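Local coordinates for probable glutamine-binding lipoprotein GlnH (GLNBP) (Mycobacterium tuberculosis, PDB 6H20) that binds amino acids such as aspartate and asparagine as a solute-binding lipoprotein, regulating protein kinase G activity and probably serving transport, at residues P27-R32 / T282-D287. Sequence-based numbering, arbitrary orientation.
Sequences PTASLR and TPRYVD
Two backbone hydrogen bonds join the segments 27-32 and 282-287 as short parallel strands. Ser30 N donates to Arg284 O (2.9 Å) from above the carbonyl plane, whereas Val286 N meets Ser30 O (2.8 Å) within it. One water extends the pairing, donating to Thr28 O and accepting from Arg284 N.

Beyond the strands, Arg32 holds the chain terminus in a side-on salt bridge. Its chain, bent at chi3 (-66°), presents NE to Asp287 OXT at 2.9 Å and NH2 to Asp287 O at 2.8 Å, so both terminal oxygens lie close to the guanidinium plane. Asp287 CG sits in the crowded position between the backbone N and the terminal carbon C (chi1 61°), and OD1 takes the Arg32 N-H on its syn lone pair (2.8 Å). Tyr285 brings CB and CD2 over one guanidinium face, CD2 offset toward the rim, while CD1 meets Arg32 CA (3.6 Å).

Val286 spans Ser30, CG1 pressed tightly against Ala29 CB (3.4 Å) and CG2 against Leu31 CD2 (3.7 Å). The aliphatic part of Arg284 runs alongside Ala29.

Asp287 OD2, Tyr285 OH and the Arg284 guanidinium pair with Arg248, Glu255 and Asp26. With Ser30 OG bonded to Phe134 O and Asn251, and Leu31 O to Asn251 ND2, this two-stranded parallel sheet ties the C-terminal tail to an N-terminal segment beside helix 244-259, on the periphery of a family 3 solute-binding fold.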
loop_
_atom_site.group_PDB
_atom_site.type_symbol
_atom_site.label_atom_id
_atom_site.label_comp_id
_atom_site.label_asym_id
_atom_site.label_seq_id
_atom_site.Cartn_x
_atom_site.Cartn_y
_atom_site.Cartn_z
ATOM N N PRO A 27 -15.042 -1.011 6.684
ATOM C CA PRO A 27 -13.901 -0.090 6.744
ATOM C C PRO A 27 -13.773 0.830 5.547
ATOM O O PRO A 27 -13.261 1.946 5.709
ATOM C CB PRO A 27 -12.694 -1.033 6.878
ATOM C CG PRO A 27 -13.153 -2.295 6.216
ATOM C CD PRO A 27 -14.617 -2.415 6.534
ATOM N N THR A 28 -14.223 0.421 4.355
ATOM C CA THR A 28 -13.908 1.206 3.164
ATOM C C THR A 28 -14.822 2.407 2.949
ATOM O O THR A 28 -14.549 3.199 2.043
ATOM C CB THR A 28 -13.915 0.338 1.906
ATOM O OG1 THR A 28 -15.226 -0.195 1.699
ATOM C CG2 THR A 28 -12.900 -0.807 2.027
ATOM N N ALA A 29 -15.884 2.569 3.736
ATOM C CA ALA A 29 -16.739 3.741 3.599
ATOM C C ALA A 29 -16.062 4.957 4.220
ATOM O O ALA A 29 -15.537 4.890 5.337
ATOM C CB ALA A 29 -18.076 3.493 4.291
ATOM N N SER A 30 -16.084 6.078 3.494
ATOM C CA SER A 30 -15.364 7.276 3.916
ATOM C C SER A 30 -16.279 8.500 3.834
ATOM O O SER A 30 -17.492 8.348 3.679
ATOM C CB SER A 30 -14.090 7.435 3.070
ATOM O OG SER A 30 -13.265 8.508 3.499
ATOM N N LEU A 31 -15.719 9.708 3.918
ATOM C CA LEU A 31 -16.530 10.919 4.045
ATOM C C LEU A 31 -16.771 11.584 2.695
ATOM O O LEU A 31 -15.852 11.739 1.886
ATOM C CB LEU A 31 -15.828 11.909 4.972
ATOM C CG LEU A 31 -15.708 11.455 6.424
ATOM C CD1 LEU A 31 -14.927 12.479 7.226
ATOM C CD2 LEU A 31 -17.090 11.227 7.023
ATOM N N ARG A 32 -17.999 12.032 2.483
ATOM C CA ARG A 32 -18.361 12.642 1.217
ATOM C C ARG A 32 -17.525 13.900 0.978
ATOM O O ARG A 32 -17.243 14.650 1.917
ATOM C CB ARG A 32 -19.846 13.005 1.284
ATOM C CG ARG A 32 -20.449 13.466 -0.001
ATOM C CD ARG A 32 -21.973 13.559 0.171
ATOM N NE ARG A 32 -22.565 12.240 0.379
ATOM C CZ ARG A 32 -22.871 11.399 -0.607
ATOM N NH1 ARG A 32 -22.646 11.745 -1.868
ATOM N NH2 ARG A 32 -23.402 10.217 -0.335
ATOM N N THR A 282 -15.078 1.596 -6.947
ATOM C CA THR A 282 -16.220 2.470 -6.699
ATOM C C THR A 282 -16.149 3.010 -5.274
ATOM O O THR A 282 -16.003 2.227 -4.329
ATOM C CB THR A 282 -17.520 1.691 -6.898
ATOM O OG1 THR A 282 -17.619 1.279 -8.269
ATOM C CG2 THR A 282 -18.722 2.552 -6.550
ATOM N N PRO A 283 -16.221 4.327 -5.079
ATOM C CA PRO A 283 -16.143 4.874 -3.721
ATOM C C PRO A 283 -17.405 4.570 -2.934
ATOM O O PRO A 283 -18.510 4.494 -3.481
ATOM C CB PRO A 283 -16.003 6.381 -3.957
ATOM C CG PRO A 283 -16.703 6.610 -5.276
ATOM C CD PRO A 283 -16.354 5.384 -6.097
ATOM N N ARG A 284 -17.225 4.389 -1.631
ATOM C CA ARG A 284 -18.322 4.185 -0.698
ATOM C C ARG A 284 -18.262 5.281 0.359
ATOM O O ARG A 284 -17.182 5.583 0.880
ATOM C CB ARG A 284 -18.209 2.805 -0.049
ATOM C CG ARG A 284 -19.239 2.534 1.024
ATOM C CD ARG A 284 -18.920 1.262 1.797
ATOM N NE ARG A 284 -19.898 0.206 1.561
ATOM C CZ ARG A 284 -21.022 0.064 2.257
ATOM N NH1 ARG A 284 -21.317 0.913 3.232
ATOM N NH2 ARG A 284 -21.856 -0.929 1.976
ATOM N N TYR A 285 -19.416 5.872 0.675
ATOM C CA TYR A 285 -19.495 6.986 1.612
ATOM C C TYR A 285 -20.397 6.640 2.791
ATOM O O TYR A 285 -21.463 6.047 2.612
ATOM C CB TYR A 285 -20.029 8.243 0.904
ATOM C CG TYR A 285 -19.098 8.732 -0.181
ATOM C CD1 TYR A 285 -17.833 9.213 0.140
ATOM C CD2 TYR A 285 -19.471 8.696 -1.523
ATOM C CE1 TYR A 285 -16.961 9.647 -0.850
ATOM C CE2 TYR A 285 -18.609 9.137 -2.525
ATOM C CZ TYR A 285 -17.353 9.611 -2.175
ATOM O OH TYR A 285 -16.488 10.051 -3.150
ATOM N N VAL A 286 -19.969 7.040 3.996
ATOM C CA VAL A 286 -20.786 6.854 5.195
ATOM C C VAL A 286 -21.927 7.852 5.233
ATOM O O VAL A 286 -22.964 7.595 5.858
ATOM C CB VAL A 286 -19.934 6.990 6.470
ATOM C CG1 VAL A 286 -18.783 6.037 6.447
ATOM C CG2 VAL A 286 -19.418 8.410 6.621
ATOM N N ASP A 287 -21.745 9.008 4.610
ATOM C CA ASP A 287 -22.679 10.111 4.719
ATOM C C ASP A 287 -23.094 10.589 3.341
ATOM O O ASP A 287 -23.135 9.799 2.395
ATOM C CB ASP A 287 -22.059 11.261 5.518
ATOM C CG ASP A 287 -20.801 11.820 4.877
ATOM O OD1 ASP A 287 -20.171 11.118 4.058
ATOM O OD2 ASP A 287 -20.443 12.969 5.215
ATOM O OXT ASP A 287 -23.409 11.766 3.158
HETATM O O HOH W 1 -14.381 3.580 -0.663
#